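Cry23AA1 (Bacillus thuringiensis, PDB 4RHZ) probably acts as a pore-forming insecticidal toxin of the aerolysin family, forming a binary complex with Cry37Aa1 and binding a zinc ion. Local coordinates at residues 2-6 with 86-91; 17-21 with 178-184; 35-39 with 117-121; 50-56 with 150-156; 58-64 with 142-148. All coordinates share one frame; numbering follows the deposited sequence.

Contact 1: residues 2-6 with 86-91; sequences GIINI and TEGVKA
Ile3, Ile4 and Asn5 run parallel beside Gly88, Val89 and Lys90, the short strand axes approaching to 4.2 Å with 27° between their directions. Backbone hydrogen bonds carry most of the pairing. Gly88 N reaches Gly2 O at 2.7 Å, and Gly88 O in turn receives Ile4 N; Ile4 O then takes Lys90 N, and Lys90 O takes Ile6 N. This to-and-fro pattern is that of a parallel pair, and Gly2 N extends it at one end by giving a bond to Thr86 O (3.0 Å).

Apolar contacts lie on both faces. On the face of Ile3 and Lys90, Ile3 CD1 lies over the backbone of glycine, 3.8 Å from Gly88 CA, in the place where a side chain would otherwise stand. On the face of Ile4 and Val89, Ile6 CD1 meets Val89 CG2 at 3.9 Å; Val89 CG2 stands anti to its own backbone N and is thereby also brought to 3.5 Å from Ile4 O.

Polar side-chain contacts gather at Asn5. With CG anti to the backbone N (chi1 -176°), Asn5 lies alongside Lys90, its OD1 capping Asp8 N at the start of helix 6-18. One water donates to both Asn5 OD1 and Lys90 O.

Val89 packs on Phe213 of strand 211-235 and Met169 of strand 146-179, Ile6 on Leu173 of strand 146-179 and Tyr27 of strand 22-27, while Thr86 and Glu87 form a classic beta bulge opposite Ser216 of strand 211-235.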
# COMPACT_ATOMS: atom_id res chain seq x y z
N GLY A 2 -6.25 -17.21 18.04
CA GLY A 2 -5.33 -18.32 18.42
C GLY A 2 -5.69 -19.48 17.52
O GLY A 2 -6.33 -19.31 16.46
N ILE A 3 -5.28 -20.65 17.92
CA ILE A 3 -5.55 -21.90 17.19
C ILE A 3 -6.55 -22.79 17.98
O ILE A 3 -6.28 -23.13 19.12
CB ILE A 3 -4.26 -22.70 17.10
CG1 ILE A 3 -3.17 -21.82 16.45
CG2 ILE A 3 -4.53 -24.01 16.31
CD1 ILE A 3 -3.52 -21.40 14.95
N ILE A 4 -7.69 -23.12 17.38
CA ILE A 4 -8.62 -24.07 17.94
C ILE A 4 -8.07 -25.47 17.74
O ILE A 4 -8.00 -25.94 16.61
CB ILE A 4 -9.96 -24.02 17.24
CG1 ILE A 4 -10.54 -22.58 17.29
CG2 ILE A 4 -10.95 -25.13 17.86
CD1 ILE A 4 -10.75 -22.05 18.76
N ASN A 5 -7.68 -26.13 18.83
CA ASN A 5 -7.21 -27.54 18.73
C ASN A 5 -8.45 -28.51 18.87
O ASN A 5 -9.01 -28.57 19.94
CB ASN A 5 -6.17 -27.80 19.82
CG ASN A 5 -5.57 -29.18 19.72
OD1 ASN A 5 -6.30 -30.18 19.64
ND2 ASN A 5 -4.24 -29.27 19.68
N ILE A 6 -8.90 -29.13 17.78
CA ILE A 6 -10.07 -29.98 17.78
C ILE A 6 -10.00 -31.02 18.94
O ILE A 6 -10.88 -31.04 19.81
CB ILE A 6 -10.23 -30.71 16.47
CG1 ILE A 6 -10.43 -29.71 15.32
CG2 ILE A 6 -11.46 -31.72 16.51
CD1 ILE A 6 -11.56 -28.78 15.57
N THR A 86 -4.15 -15.61 12.06
CA THR A 86 -4.34 -15.08 13.43
C THR A 86 -5.45 -15.87 14.14
O THR A 86 -5.53 -15.91 15.39
CB THR A 86 -4.74 -13.57 13.39
OG1 THR A 86 -5.77 -13.43 12.40
CG2 THR A 86 -3.55 -12.73 12.90
N GLU A 87 -6.29 -16.53 13.37
CA GLU A 87 -7.30 -17.41 14.00
C GLU A 87 -7.37 -18.64 13.22
O GLU A 87 -7.81 -18.61 12.07
CB GLU A 87 -8.68 -16.75 14.00
CG GLU A 87 -8.83 -15.66 15.11
CD GLU A 87 -10.24 -15.12 15.12
OE1 GLU A 87 -10.68 -14.54 14.08
OE2 GLU A 87 -10.96 -15.34 16.12
N GLY A 88 -6.90 -19.75 13.81
CA GLY A 88 -6.73 -20.97 13.04
C GLY A 88 -7.28 -22.21 13.75
O GLY A 88 -7.99 -22.10 14.75
N VAL A 89 -6.90 -23.37 13.22
CA VAL A 89 -7.45 -24.67 13.59
C VAL A 89 -6.38 -25.75 13.43
O VAL A 89 -5.59 -25.74 12.46
CB VAL A 89 -8.78 -24.95 12.82
CG1 VAL A 89 -8.55 -25.19 11.29
CG2 VAL A 89 -9.64 -26.08 13.50
N LYS A 90 -6.30 -26.64 14.43
CA LYS A 90 -5.45 -27.83 14.34
C LYS A 90 -6.29 -29.13 14.47
O LYS A 90 -6.90 -29.43 15.55
CB LYS A 90 -4.43 -27.78 15.44
CG LYS A 90 -3.44 -28.99 15.47
CD LYS A 90 -2.32 -28.65 16.49
CE LYS A 90 -1.28 -29.73 16.60
NZ LYS A 90 -0.66 -29.99 15.30
N ALA A 91 -6.30 -29.87 13.38
CA ALA A 91 -7.03 -31.14 13.21
C ALA A 91 -5.95 -32.14 13.23
O ALA A 91 -4.86 -31.85 13.70
CB ALA A 91 -7.72 -31.16 11.89
O HOH W 1 -6.62 -31.80 16.95

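Contact 2: residues 17-21 with 178-184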
# COMPACT_ATOMS: atom_id res chain seq x y z
N VAL A 17 -19.19 -33.64 29.65
CA VAL A 17 -20.40 -34.34 29.38
C VAL A 17 -20.47 -35.65 30.18
O VAL A 17 -21.55 -35.99 30.69
CB VAL A 17 -20.57 -34.61 27.90
CG1 VAL A 17 -21.66 -35.70 27.65
CG2 VAL A 17 -20.92 -33.28 27.16
N TYR A 18 -19.33 -36.34 30.30
CA TYR A 18 -19.28 -37.67 30.89
C TYR A 18 -18.64 -37.68 32.26
O TYR A 18 -18.64 -38.72 32.92
CB TYR A 18 -18.53 -38.69 29.96
CG TYR A 18 -19.31 -38.90 28.69
CD1 TYR A 18 -20.52 -39.55 28.71
CD2 TYR A 18 -18.89 -38.34 27.48
CE1 TYR A 18 -21.29 -39.69 27.58
CE2 TYR A 18 -19.67 -38.48 26.35
CZ TYR A 18 -20.87 -39.18 26.40
OH TYR A 18 -21.67 -39.31 25.29
N GLY A 19 -18.04 -36.58 32.68
CA GLY A 19 -17.29 -36.60 33.96
C GLY A 19 -15.98 -37.35 33.85
O GLY A 19 -15.34 -37.63 34.85
N ALA A 20 -15.53 -37.66 32.62
CA ALA A 20 -14.20 -38.30 32.46
C ALA A 20 -13.14 -37.40 33.05
O ALA A 20 -13.30 -36.21 33.02
CB ALA A 20 -13.90 -38.57 30.96
N THR A 21 -12.05 -37.95 33.59
CA THR A 21 -10.96 -37.15 34.12
C THR A 21 -9.72 -37.31 33.28
O THR A 21 -8.77 -36.59 33.46
CB THR A 21 -10.55 -37.57 35.58
OG1 THR A 21 -10.39 -39.00 35.66
CG2 THR A 21 -11.58 -37.07 36.59
N TYR A 178 -12.10 -41.90 30.68
CA TYR A 178 -11.79 -42.70 31.83
C TYR A 178 -11.99 -41.88 33.06
O TYR A 178 -11.85 -40.66 33.02
CB TYR A 178 -10.34 -43.15 31.84
CG TYR A 178 -9.90 -43.79 30.58
CD1 TYR A 178 -9.86 -45.17 30.43
CD2 TYR A 178 -9.51 -42.97 29.48
CE1 TYR A 178 -9.41 -45.75 29.19
CE2 TYR A 178 -9.12 -43.50 28.29
CZ TYR A 178 -9.05 -44.89 28.13
OH TYR A 178 -8.60 -45.33 26.92
N ARG A 179 -12.36 -42.59 34.14
CA ARG A 179 -12.60 -42.03 35.48
C ARG A 179 -12.21 -43.11 36.52
O ARG A 179 -12.61 -44.26 36.37
CB ARG A 179 -14.08 -41.69 35.60
CG ARG A 179 -14.47 -40.68 36.69
CD ARG A 179 -15.90 -40.94 37.11
NE ARG A 179 -16.63 -39.74 37.50
CZ ARG A 179 -17.69 -39.27 36.84
NH1 ARG A 179 -18.13 -39.90 35.74
NH2 ARG A 179 -18.30 -38.17 37.30
N ASP A 180 -11.45 -42.75 37.55
CA ASP A 180 -11.18 -43.69 38.69
C ASP A 180 -10.68 -45.08 38.25
O ASP A 180 -11.21 -46.12 38.71
CB ASP A 180 -12.44 -43.92 39.60
CG ASP A 180 -13.00 -42.63 40.20
OD1 ASP A 180 -14.26 -42.48 40.18
OD2 ASP A 180 -12.20 -41.77 40.67
N GLY A 181 -9.68 -45.10 37.37
CA GLY A 181 -9.02 -46.34 36.96
C GLY A 181 -9.79 -47.16 35.92
O GLY A 181 -9.40 -48.29 35.63
N ALA A 182 -10.90 -46.61 35.38
CA ALA A 182 -11.76 -47.35 34.44
C ALA A 182 -12.24 -46.51 33.24
O ALA A 182 -12.47 -45.29 33.36
CB ALA A 182 -12.99 -47.94 35.19
N LEU A 183 -12.44 -47.20 32.12
CA LEU A 183 -12.99 -46.61 30.91
C LEU A 183 -14.46 -46.53 31.12
O LEU A 183 -15.05 -47.57 31.32
CB LEU A 183 -12.68 -47.51 29.70
CG LEU A 183 -13.25 -47.05 28.35
CD1 LEU A 183 -12.25 -47.11 27.19
CD2 LEU A 183 -14.48 -47.78 27.97
N ILE A 184 -15.08 -45.35 30.99
CA ILE A 184 -16.52 -45.18 31.24
C ILE A 184 -17.22 -44.74 29.97
O ILE A 184 -18.43 -44.58 29.95
CB ILE A 184 -16.78 -44.06 32.32
CG1 ILE A 184 -16.08 -42.74 31.88
CG2 ILE A 184 -16.24 -44.53 33.69
CD1 ILE A 184 -16.51 -41.44 32.58
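Arg179 lays its guanidinium over the peptide carbonyl of Gly19: Gly19 O stands 3.5 Å above the plane, over its centre, and is also 3.5 Å from Arg179 CZ. The chain leaves the backbone with CG anti to N (chi1 -160°) and bends at chi3; its end comes nearer to the end of helix 6-18. Arg179 NH1 also comes within 3.1 Å of Tyr18 O. Since this side chain was modelled in two conformers, the overlap describes one of them.

Gly19 is where the chain leaves the helix, with a positive phi of 73°. Beyond it the backbone meets the strand directly: Thr21 N donates to Tyr178 O at 2.8 Å, with an N-H...O angle of 158° and nearly in line with the carbonyl. Ala20 CB touches the same oxygen at 3.6 Å, so Tyr178 O is approached by both residues.

The apolar part rests on Ile184, whose CD1 lies against both the helix end and the loop after it. Ile184 CD1 is 4.3 Å from Tyr18 CB and 4.2 Å from Ala20 CB. The Tyr18 side chain continues over Ala185 and Val187 of strand 182-190.

Arg179 to Ala182 form a type I' turn, closed by backbone bonds in both directions between Arg179 and Ala182. Such a turn is characteristic of a two-residue beta hairpin, here joining strands 146-179 and 182-190, with the helix C-terminus laid against the turn end of the hairpin.

Contact 3: residues 35-39 with 117-121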
# COMPACT_ATOMS: atom_id res chain seq x y z
N ASN A 35 -12.32 -28.15 0.95
CA ASN A 35 -12.69 -26.79 0.54
C ASN A 35 -11.87 -25.77 1.31
O ASN A 35 -12.44 -24.83 1.88
CB ASN A 35 -14.18 -26.49 0.81
CG ASN A 35 -15.12 -27.36 -0.00
OD1 ASN A 35 -14.71 -27.93 -1.02
ND2 ASN A 35 -16.36 -27.51 0.47
N GLU A 36 -10.57 -26.00 1.43
CA GLU A 36 -9.68 -24.98 2.01
C GLU A 36 -9.71 -23.75 1.10
O GLU A 36 -9.72 -23.85 -0.14
CB GLU A 36 -8.25 -25.48 2.09
CG GLU A 36 -8.04 -26.60 3.08
CD GLU A 36 -7.95 -27.95 2.42
OE1 GLU A 36 -8.77 -28.26 1.52
OE2 GLU A 36 -7.02 -28.69 2.79
N SER A 37 -9.71 -22.58 1.72
CA SER A 37 -9.89 -21.37 0.98
C SER A 37 -9.42 -20.20 1.79
O SER A 37 -9.99 -19.92 2.85
CB SER A 37 -11.37 -21.21 0.66
OG SER A 37 -11.60 -19.97 0.01
N VAL A 38 -8.37 -19.53 1.32
CA VAL A 38 -7.99 -18.25 1.89
C VAL A 38 -8.42 -17.13 0.91
O VAL A 38 -8.02 -17.12 -0.26
CB VAL A 38 -6.47 -18.20 2.15
CG1 VAL A 38 -6.04 -16.76 2.51
CG2 VAL A 38 -6.05 -19.25 3.23
N THR A 39 -9.29 -16.25 1.37
CA THR A 39 -9.77 -15.18 0.54
C THR A 39 -9.61 -13.80 1.20
O THR A 39 -9.89 -13.62 2.38
CB THR A 39 -11.24 -15.40 0.05
OG1 THR A 39 -12.07 -15.47 1.18
CG2 THR A 39 -11.40 -16.69 -0.82
N GLU A 117 1.91 -18.59 1.85
CA GLU A 117 1.53 -19.85 2.43
C GLU A 117 0.85 -19.70 3.81
O GLU A 117 1.45 -19.25 4.78
CB GLU A 117 2.70 -20.85 2.52
CG GLU A 117 2.03 -22.27 2.47
CD GLU A 117 2.93 -23.37 2.12
OE1 GLU A 117 2.48 -24.52 2.24
OE2 GLU A 117 4.08 -23.10 1.72
N TYR A 118 -0.41 -20.07 3.85
CA TYR A 118 -1.14 -20.16 5.11
C TYR A 118 -1.21 -21.59 5.71
O TYR A 118 -1.87 -22.47 5.15
CB TYR A 118 -2.50 -19.57 4.95
CG TYR A 118 -2.39 -18.10 4.67
CD1 TYR A 118 -2.29 -17.18 5.70
CD2 TYR A 118 -2.33 -17.62 3.34
CE1 TYR A 118 -2.19 -15.83 5.43
CE2 TYR A 118 -2.20 -16.27 3.07
CZ TYR A 118 -2.14 -15.39 4.09
OH TYR A 118 -2.02 -14.04 3.78
N ASN A 119 -0.49 -21.77 6.81
CA ASN A 119 -0.60 -22.96 7.62
C ASN A 119 -1.65 -22.74 8.75
O ASN A 119 -1.42 -21.94 9.67
CB ASN A 119 0.75 -23.34 8.19
CG ASN A 119 0.65 -24.59 9.20
OD1 ASN A 119 -0.45 -25.04 9.64
ND2 ASN A 119 1.82 -25.08 9.60
N TYR A 120 -2.78 -23.43 8.66
CA TYR A 120 -3.94 -23.14 9.55
C TYR A 120 -3.71 -23.40 11.03
O TYR A 120 -4.39 -22.82 11.87
CB TYR A 120 -5.19 -23.89 9.11
CG TYR A 120 -5.79 -23.49 7.77
CD1 TYR A 120 -4.99 -23.09 6.69
CD2 TYR A 120 -7.15 -23.61 7.56
CE1 TYR A 120 -5.59 -22.78 5.42
CE2 TYR A 120 -7.73 -23.29 6.34
CZ TYR A 120 -6.94 -22.89 5.28
OH TYR A 120 -7.55 -22.62 4.10
N SER A 121 -2.66 -24.16 11.32
CA SER A 121 -2.39 -24.69 12.66
C SER A 121 -1.42 -23.88 13.50
O SER A 121 -1.16 -24.25 14.67
CB SER A 121 -1.88 -26.15 12.54
OG SER A 121 -2.88 -26.84 11.74
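Val38 CG1 stands anti to the backbone N (chi1 169°), while Tyr118 and Tyr120 both set CG anti to their carbonyl carbons (chi1 near -65° in each); these settings direct the valine methyls and the two rings toward each other between strand 32-40 and strand 111-119. The CA atoms of Val38 and Tyr118 remain 7.8 Å apart, so side chains bridge the segments.

Val38 CG1 lies over one face of the Tyr118 ring, 4.2 Å from its centroid and 27° off the normal, a CH-pi contact. Valine and tyrosine cross here at about a right angle. The other methyl, Val38 CG2, sits 4.0 Å from Tyr118 CB and 4.2 Å from Tyr120 CE1, so that one branched side chain touches both tyrosines. Val38 and Tyr120 run antiparallel side by side, and the Tyr120 hydroxyl ends near the opposite backbone: Tyr120 OH is 3.6 Å from Glu36 CB and 3.2 Å from Ser37 N.

Nearby, Asn119 OD1 accepts from Ser121 N at 2.9 Å, an Asx turn at the end of strand 111-119.

Phe101 and Val163 also pack on Val38 and Tyr118. The buried phenols have polar partners amid this apolar packing: Tyr118 OH is hydrogen-bonded to Phe218 O, and Tyr120 OH to Glu166 O and Thr97 OG1. Hydrocarbon packing therefore joins the large mixed sheet, through strand 32-40, to the four-stranded sheet of strand 111-119, with each ring held at its hydroxyl end.

Contact 4: residues 50-56 with 150-156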
# COMPACT_ATOMS: atom_id res chain seq x y z
N VAL A 50 2.31 6.21 -4.07
CA VAL A 50 3.00 7.43 -3.87
C VAL A 50 4.33 7.54 -4.73
O VAL A 50 5.23 6.69 -4.61
CB VAL A 50 3.34 7.67 -2.35
CG1 VAL A 50 4.16 8.96 -2.18
CG2 VAL A 50 2.02 7.77 -1.50
N ASN A 51 4.44 8.64 -5.49
CA ASN A 51 5.60 8.96 -6.30
C ASN A 51 6.55 9.67 -5.40
O ASN A 51 6.20 10.67 -4.83
CB ASN A 51 5.22 9.89 -7.50
CG ASN A 51 4.58 9.10 -8.67
OD1 ASN A 51 4.53 7.83 -8.67
ND2 ASN A 51 4.13 9.84 -9.72
N ASN A 52 7.75 9.15 -5.30
CA ASN A 52 8.81 9.73 -4.55
C ASN A 52 9.95 10.11 -5.53
O ASN A 52 10.41 9.29 -6.33
CB ASN A 52 9.37 8.68 -3.53
CG ASN A 52 8.33 8.36 -2.43
OD1 ASN A 52 8.17 9.12 -1.45
ND2 ASN A 52 7.47 7.39 -2.74
N GLN A 53 10.45 11.31 -5.39
CA GLN A 53 11.57 11.69 -6.16
C GLN A 53 12.87 11.34 -5.47
O GLN A 53 13.10 11.74 -4.32
CB GLN A 53 11.49 13.18 -6.41
CG GLN A 53 12.36 13.53 -7.54
CD GLN A 53 13.01 14.80 -7.34
OE1 GLN A 53 14.00 14.90 -6.58
NE2 GLN A 53 12.47 15.86 -8.02
N LEU A 54 13.73 10.60 -6.17
CA LEU A 54 15.00 10.14 -5.59
C LEU A 54 16.22 10.98 -5.83
O LEU A 54 16.86 11.36 -4.82
CB LEU A 54 15.34 8.68 -5.95
CG LEU A 54 14.09 7.80 -5.67
CD1 LEU A 54 14.36 6.47 -6.29
CD2 LEU A 54 13.79 7.69 -4.14
N THR A 55 16.58 11.24 -7.12
CA THR A 55 17.65 12.21 -7.46
C THR A 55 17.27 12.75 -8.78
O THR A 55 16.37 12.24 -9.43
CB THR A 55 18.95 11.61 -7.93
OG1 THR A 55 18.80 10.21 -8.14
CG2 THR A 55 20.12 12.00 -7.17
N THR A 56 18.03 13.76 -9.20
CA THR A 56 17.84 14.33 -10.48
C THR A 56 19.19 14.51 -11.17
O THR A 56 20.25 14.71 -10.54
CB THR A 56 17.10 15.68 -10.39
OG1 THR A 56 17.97 16.54 -9.67
CG2 THR A 56 15.84 15.60 -9.56
N ALA A 150 16.24 15.82 -15.32
CA ALA A 150 15.63 14.50 -15.44
C ALA A 150 15.59 13.98 -13.99
O ALA A 150 16.67 13.78 -13.34
CB ALA A 150 16.42 13.54 -16.38
N ALA A 151 14.39 13.86 -13.45
CA ALA A 151 14.21 13.39 -12.04
C ALA A 151 13.78 11.91 -12.06
O ALA A 151 12.91 11.51 -12.81
CB ALA A 151 13.16 14.27 -11.30
N TYR A 152 14.41 11.09 -11.23
CA TYR A 152 14.04 9.67 -11.14
C TYR A 152 12.99 9.50 -10.04
O TYR A 152 13.20 9.90 -8.88
CB TYR A 152 15.33 8.88 -10.80
CG TYR A 152 15.24 7.40 -10.98
CD1 TYR A 152 14.59 6.86 -12.10
CD2 TYR A 152 15.90 6.53 -10.11
CE1 TYR A 152 14.56 5.50 -12.30
CE2 TYR A 152 15.84 5.15 -10.30
CZ TYR A 152 15.20 4.67 -11.37
OH TYR A 152 15.20 3.34 -11.60
N ILE A 153 11.84 8.96 -10.43
CA ILE A 153 10.67 8.84 -9.56
C ILE A 153 10.43 7.33 -9.29
O ILE A 153 10.38 6.54 -10.26
CB ILE A 153 9.34 9.31 -10.24
CG1 ILE A 153 9.19 10.85 -10.48
CG2 ILE A 153 8.16 8.95 -9.39
CD1 ILE A 153 10.21 11.68 -9.85
N ILE A 154 10.29 6.93 -8.01
CA ILE A 154 9.86 5.56 -7.68
C ILE A 154 8.44 5.60 -7.10
O ILE A 154 8.16 6.37 -6.16
CB ILE A 154 10.93 4.84 -6.81
CG1 ILE A 154 10.83 3.31 -6.92
CG2 ILE A 154 10.87 5.29 -5.38
CD1 ILE A 154 9.51 2.75 -6.57
N GLN A 155 7.54 4.85 -7.70
CA GLN A 155 6.19 4.81 -7.27
C GLN A 155 5.99 3.63 -6.27
O GLN A 155 6.03 2.48 -6.66
CB GLN A 155 5.27 4.69 -8.48
CG GLN A 155 3.85 4.73 -8.12
CD GLN A 155 2.96 4.82 -9.31
OE1 GLN A 155 2.24 3.87 -9.64
NE2 GLN A 155 3.01 5.98 -10.00
N ASN A 156 5.78 3.98 -5.01
CA ASN A 156 5.57 3.06 -3.90
C ASN A 156 4.15 2.72 -3.62
O ASN A 156 3.28 3.61 -3.66
CB ASN A 156 6.16 3.65 -2.63
CG ASN A 156 7.41 2.96 -2.27
OD1 ASN A 156 8.51 3.26 -2.83
ND2 ASN A 156 7.28 1.92 -1.37
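Asn51 and Gln155 meet through their amides: Gln155 NE2 donates to Asn51 OD1 at 2.7 Å, landing on a lone pair in the carbonyl plane, and the two amide planes are only 22° apart. An extended glutamine, with CG anti to the backbone N (chi1 -177°), brings the nitrogen there. On the same face Ile153 CG2 touches Asn51 CB at 3.6 Å, Ile153 CD1 touches Gln53 CG at 3.7 Å, and Thr56 CG2 closes on Ala151 CB at 3.5 Å. Toward the face of Asn52 and Ile154, Leu54 CD1 packs on Ile154 CG2 (3.8 Å) in the conformer described and approaches the Tyr152 ring.

Behind these groups stand antiparallel backbone bonds. Val50 and Asn156 exchange two, Asn52 and Ile154 two more. Then the register slips by one: Leu54 N binds Tyr152 O at 2.8 Å and 177°, whereas Tyr152 N turns to Thr55 O. The extra residue in strand 50-61 makes a beta bulge.

Farther out, Tyr152 stacks on Phe73 and its hydroxyl bonds to Asp136, which hold the ring against strand 67-90. Asn51 ND2 bonds to Cys99 O of the Cry37Aa1 chain. The side chain of Asn156 is about 7 Å from that of His79, a zinc ligand.

This bulged antiparallel pair is part of the long sheet of the aerolysin-type fold. Val50, Asn51 and Asn52 also pair in parallel with a strand of Cry37Aa1, and the sheet thus runs on across the interface of the binary complex.

Contact 5: residues 58-64 with 142-148; sequences RVDNTGS and IPPKTYV
Arg58 spreads its guanidinium flat on the Tyr147 ring, the planes 7° apart and Arg58 CZ 3.8 Å from the centroid, a cation-pi stack toward the exposed side. Asp60 grips the guanidinium side-on: Arg58 NE donates to Asp60 OD1 at 2.6 Å and Arg58 NH2 to Asp60 OD2, each on a syn lone pair. This salt bridge lies in the guanidinium plane, fixing its rotation and probably balancing its charge.

The tight part is on the other face. Asn61 is buried, and with CG anti to the backbone N (chi1 180°) its ND2 reaches Ile142 O at 2.8 Å and, weakly, Pro143 O; a further bond goes to Tyr65 O. Asn61 CB presses on Ile142 CG2 at 3.5 Å, as does Val59 CG1 on Ile142 CD1.

Strands 58-61 and 146-148 are antiparallel at 166°, two backbone bonds joining Val59 with Val148 and two Asn61 with Thr146. Lys145 and Thr146 face Asn61 as a G1 beta bulge, and Asn61 OD1 accepts from Gly63 N in an Asx turn.

Beyond the strands lies the more solvent-exposed end, with Thr62 and Ser64 at the surface and a few contacts holding it. Pro144 CB rests on Gly63 O at 3.2 Å, and Lys145 NZ donates to Thr62 O at 2.7 Å.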
# COMPACT_ATOMS: atom_id res chain seq x y z
N ARG A 58 20.77 16.93 -14.08
CA ARG A 58 20.59 18.13 -14.83
C ARG A 58 21.69 18.20 -15.96
O ARG A 58 22.91 17.94 -15.72
CB ARG A 58 20.71 19.35 -13.90
CG ARG A 58 20.48 20.67 -14.61
CD ARG A 58 20.69 21.97 -13.73
NE ARG A 58 20.89 23.16 -14.56
CZ ARG A 58 20.52 24.43 -14.27
NH1 ARG A 58 19.86 24.69 -13.12
NH2 ARG A 58 20.80 25.44 -15.12
N VAL A 59 21.25 18.60 -17.16
CA VAL A 59 22.15 18.76 -18.32
C VAL A 59 21.83 20.08 -18.99
O VAL A 59 20.73 20.26 -19.47
CB VAL A 59 22.02 17.63 -19.38
CG1 VAL A 59 23.14 17.74 -20.46
CG2 VAL A 59 22.10 16.22 -18.74
N ASP A 60 22.81 20.98 -18.99
CA ASP A 60 22.73 22.27 -19.67
C ASP A 60 23.35 22.18 -21.11
O ASP A 60 24.54 21.81 -21.25
CB ASP A 60 23.47 23.32 -18.85
CG ASP A 60 22.75 23.63 -17.50
OD1 ASP A 60 22.30 22.72 -16.76
OD2 ASP A 60 22.63 24.80 -17.13
N ASN A 61 22.54 22.43 -22.14
CA ASN A 61 23.01 22.58 -23.50
C ASN A 61 23.23 24.08 -23.78
O ASN A 61 22.31 24.81 -24.18
CB ASN A 61 22.00 21.98 -24.48
CG ASN A 61 22.47 22.13 -26.00
OD1 ASN A 61 23.57 22.57 -26.26
ND2 ASN A 61 21.60 21.80 -26.96
N THR A 62 24.42 24.58 -23.52
CA THR A 62 24.61 26.02 -23.73
C THR A 62 24.90 26.38 -25.21
O THR A 62 25.18 27.52 -25.50
CB THR A 62 25.75 26.57 -22.91
OG1 THR A 62 26.93 25.88 -23.30
CG2 THR A 62 25.54 26.35 -21.38
N GLY A 63 24.85 25.41 -26.14
CA GLY A 63 25.19 25.67 -27.54
C GLY A 63 23.97 25.90 -28.44
O GLY A 63 22.80 25.87 -27.98
N SER A 64 24.24 26.13 -29.73
CA SER A 64 23.22 26.53 -30.66
C SER A 64 22.64 25.36 -31.43
O SER A 64 21.74 25.54 -32.24
CB SER A 64 23.73 27.63 -31.60
OG SER A 64 24.43 28.60 -30.82
N ILE A 142 18.11 17.55 -26.08
CA ILE A 142 18.06 18.86 -25.45
C ILE A 142 18.17 20.02 -26.47
O ILE A 142 19.26 20.25 -27.01
CB ILE A 142 19.20 19.02 -24.46
CG1 ILE A 142 19.22 17.80 -23.52
CG2 ILE A 142 19.04 20.34 -23.71
CD1 ILE A 142 20.41 17.72 -22.70
N PRO A 143 17.08 20.78 -26.68
CA PRO A 143 17.22 21.91 -27.58
C PRO A 143 18.33 22.86 -27.17
O PRO A 143 18.84 22.79 -26.08
CB PRO A 143 15.85 22.62 -27.53
CG PRO A 143 14.87 21.48 -27.22
CD PRO A 143 15.70 20.64 -26.20
N PRO A 144 18.72 23.72 -28.11
CA PRO A 144 19.84 24.64 -27.94
C PRO A 144 19.47 25.62 -26.86
O PRO A 144 18.32 25.97 -26.78
CB PRO A 144 19.91 25.39 -29.29
CG PRO A 144 19.06 24.59 -30.28
CD PRO A 144 18.06 23.82 -29.45
N LYS A 145 20.44 26.09 -26.09
CA LYS A 145 20.17 27.09 -25.05
C LYS A 145 19.06 26.60 -24.07
O LYS A 145 18.17 27.34 -23.72
CB LYS A 145 19.79 28.47 -25.68
CG LYS A 145 20.81 29.02 -26.72
CD LYS A 145 22.16 29.32 -26.11
CE LYS A 145 23.17 29.73 -27.20
NZ LYS A 145 24.50 29.98 -26.51
N THR A 146 19.10 25.34 -23.67
CA THR A 146 18.06 24.80 -22.80
C THR A 146 18.73 23.86 -21.83
O THR A 146 19.73 23.20 -22.16
CB THR A 146 17.01 24.04 -23.62
OG1 THR A 146 16.45 24.96 -24.56
CG2 THR A 146 15.90 23.48 -22.77
N TYR A 147 18.22 23.80 -20.62
CA TYR A 147 18.63 22.72 -19.77
C TYR A 147 17.47 21.79 -19.49
O TYR A 147 16.28 22.11 -19.70
CB TYR A 147 19.29 23.23 -18.54
CG TYR A 147 18.38 23.93 -17.56
CD1 TYR A 147 17.84 23.24 -16.44
CD2 TYR A 147 18.11 25.30 -17.71
CE1 TYR A 147 17.05 23.88 -15.50
CE2 TYR A 147 17.32 25.96 -16.80
CZ TYR A 147 16.79 25.24 -15.69
OH TYR A 147 16.01 25.94 -14.82
N VAL A 148 17.84 20.61 -19.04
CA VAL A 148 16.90 19.57 -18.77
C VAL A 148 17.18 19.14 -17.30
O VAL A 148 18.35 19.08 -16.83
CB VAL A 148 17.08 18.53 -19.87
CG1 VAL A 148 17.53 17.25 -19.42
CG2 VAL A 148 15.89 18.48 -20.79

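From the N terminus, contact 1 pairs the first strand with the end of strand 67-90, closing a loop of about 80 residues. Contact 2 follows at the end of helix 6-18 and closes the longest loop, enclosing contacts 3, 4 and 5. Contact 3 then joins strand 32-40 to strand 111-119, linking the large sheet to the four-stranded one. Contacts 4 and 5 share strands 50-61 and 146-179 and lie one within the other, with 58-64 and 142-148 the inner pair. Contact 1 crosses each of the other four, and contact 3 also crosses contacts 4 and 5. Contacts 1 and 3 touch, Val89 N reaching Tyr120 O, whereas the centres of contacts 2 and 5 lie about 92 Å apart, showing how elongated the molecule is.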